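Starch synthase I (Hordeum vulgare, PDB 4HLN) is a plant starch synthase, a glycosyltransferase built from two Rossmann-like domains, with glycan held at its surface in this structure. Local coordinates at residues A[295-300]-A[350-355]. Residues are numbered along the deposited sequence; the frame is centred on the assembly and turned at random.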
loop_
_atom_site.group_PDB
_atom_site.type_symbol
_atom_site.label_atom_id
_atom_site.label_comp_id
_atom_site.label_asym_id
_atom_site.label_seq_id
_atom_site.Cartn_x
_atom_site.Cartn_y
_atom_site.Cartn_z
ATOM N N SER A 295 -18.502 0.034 -5.323
ATOM C CA SER A 295 -17.177 0.655 -5.349
ATOM C C SER A 295 -16.369 0.423 -4.081
ATOM O O SER A 295 -16.906 0.342 -2.975
ATOM C CB SER A 295 -17.276 2.151 -5.631
ATOM O OG SER A 295 -18.036 2.796 -4.629
ATOM N N THR A 296 -15.059 0.327 -4.265
ATOM C CA THR A 296 -14.136 0.143 -3.166
ATOM C C THR A 296 -13.127 1.270 -3.152
ATOM O O THR A 296 -12.436 1.526 -4.136
ATOM C CB THR A 296 -13.388 -1.184 -3.297
ATOM O OG1 THR A 296 -14.340 -2.253 -3.316
ATOM C CG2 THR A 296 -12.375 -1.372 -2.130
ATOM N N LEU A 297 -13.046 1.949 -2.026
ATOM C CA LEU A 297 -12.077 3.003 -1.882
ATOM C C LEU A 297 -10.785 2.397 -1.334
ATOM O O LEU A 297 -10.802 1.710 -0.312
ATOM C CB LEU A 297 -12.628 4.098 -0.966
ATOM C CG LEU A 297 -11.621 5.170 -0.561
ATOM C CD1 LEU A 297 -11.113 5.940 -1.792
ATOM C CD2 LEU A 297 -12.266 6.092 0.462
ATOM N N VAL A 298 -9.682 2.625 -2.045
ATOM C CA VAL A 298 -8.357 2.227 -1.584
ATOM C C VAL A 298 -7.577 3.458 -1.146
ATOM O O VAL A 298 -7.373 4.398 -1.927
ATOM C CB VAL A 298 -7.522 1.539 -2.674
ATOM C CG1 VAL A 298 -6.148 1.211 -2.107
ATOM C CG2 VAL A 298 -8.215 0.290 -3.203
ATOM N N ILE A 299 -7.133 3.438 0.105
ATOM C CA ILE A 299 -6.486 4.585 0.703
ATOM C C ILE A 299 -5.048 4.242 1.030
ATOM O O ILE A 299 -4.777 3.500 1.983
ATOM C CB ILE A 299 -7.179 4.983 2.011
ATOM C CG1 ILE A 299 -8.652 5.282 1.779
ATOM C CG2 ILE A 299 -6.505 6.184 2.629
ATOM C CD1 ILE A 299 -9.337 5.846 3.008
ATOM N N HIS A 300 -4.125 4.784 0.245
ATOM C CA HIS A 300 -2.710 4.565 0.491
ATOM C C HIS A 300 -2.139 5.610 1.462
ATOM O O HIS A 300 -1.179 5.343 2.174
ATOM C CB HIS A 300 -1.938 4.544 -0.826
ATOM C CG HIS A 300 -2.407 3.492 -1.779
ATOM N ND1 HIS A 300 -3.211 3.776 -2.864
ATOM C CD2 HIS A 300 -2.207 2.152 -1.798
ATOM C CE1 HIS A 300 -3.477 2.658 -3.517
ATOM N NE2 HIS A 300 -2.877 1.659 -2.892
ATOM N N GLY A 350 -15.566 12.554 0.793
ATOM C CA GLY A 350 -16.721 12.264 -0.038
ATOM C C GLY A 350 -16.841 10.798 -0.403
ATOM O O GLY A 350 -17.934 10.225 -0.372
ATOM N N ALA A 351 -15.708 10.188 -0.735
ATOM C CA ALA A 351 -15.663 8.761 -1.023
ATOM C C ALA A 351 -15.870 7.927 0.231
ATOM O O ALA A 351 -16.523 6.898 0.182
ATOM C CB ALA A 351 -14.343 8.392 -1.661
ATOM N N VAL A 352 -15.298 8.354 1.352
ATOM C CA VAL A 352 -15.411 7.577 2.580
ATOM C C VAL A 352 -16.875 7.485 2.941
ATOM O O VAL A 352 -17.368 6.471 3.449
ATOM C CB VAL A 352 -14.648 8.237 3.731
ATOM C CG1 VAL A 352 -15.253 7.832 5.052
ATOM C CG2 VAL A 352 -13.181 7.869 3.674
ATOM N N VAL A 353 -17.576 8.563 2.636
ATOM C CA VAL A 353 -18.980 8.652 2.940
ATOM C C VAL A 353 -19.862 7.812 2.002
ATOM O O VAL A 353 -20.895 7.341 2.428
ATOM C CB VAL A 353 -19.411 10.127 2.977
ATOM C CG1 VAL A 353 -20.837 10.300 2.499
ATOM C CG2 VAL A 353 -19.221 10.677 4.376
ATOM N N THR A 354 -19.440 7.597 0.756
ATOM C CA THR A 354 -20.294 6.961 -0.261
ATOM C C THR A 354 -19.818 5.614 -0.820
ATOM O O THR A 354 -20.572 4.921 -1.492
ATOM C CB THR A 354 -20.486 7.887 -1.472
ATOM O OG1 THR A 354 -19.197 8.264 -1.994
ATOM C CG2 THR A 354 -21.259 9.123 -1.069
ATOM N N ALA A 355 -18.570 5.250 -0.580
ATOM C CA ALA A 355 -18.046 4.004 -1.127
ATOM C C ALA A 355 -18.761 2.854 -0.468
ATOM O O ALA A 355 -19.399 3.032 0.559
ATOM C CB ALA A 355 -16.553 3.895 -0.878
#
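Leu-297 reaches from the strand 295-299 to the last turn of the helix 350-354 and carries most of the strand's side of the contact. Its CB lies 3.9 Å from CB of Ala-355, just past the helix end. Its CG stands anti to the backbone N (chi1 171°), which carries the fork onto the helix. There CD1 and CD2 of Leu-297 both meet the methyl of Ala-351; CD2 is the nearer, 3.8 Å from its CB. CD2 of Leu-297 also touches CG2 of Val-352 at 3.8 Å, the two side chains passing at a slant. One leucine thus touches two residues of the last helical turn, Ala-351 and Val-352, and Ala-355 just past the helix end.

Ile-299 adds a looser contact at one end, its CD1 lying 4.4 Å from CG2 of Val-352. At the other end Ser-295 OG sits 3.7 Å from CA of Ala-355. No hydrogen bond joins the two segments, and all the touching residues are buried.

Bonds within the helix and one outside arginine hold its end. Ala-351 O accepts from the N atoms of both Thr-354 and Ala-355. Thr-354 OG1 donates to Gly-350 O at 2.8 Å, tilted 26° from the carbonyl plane. Arg-385 NH1 bonds the carbonyl oxygens of Val-352 and Ala-355. Pro-277 of the helix 276-284 touches Ser-295, Ala-351 and Thr-354.

The strand and helix axes approach to 8.7 Å and run at 138°, closer to antiparallel than to parallel. After Ala-355 the chain enters the strand 357-360, the parallel neighbour of 294-299 in the sheet. A helix packed on the sheet and leading into the adjacent parallel strand is characteristic of the beta-alpha-beta layering in the Rossmann-like N-terminal domain of GT-B glycosyltransferases.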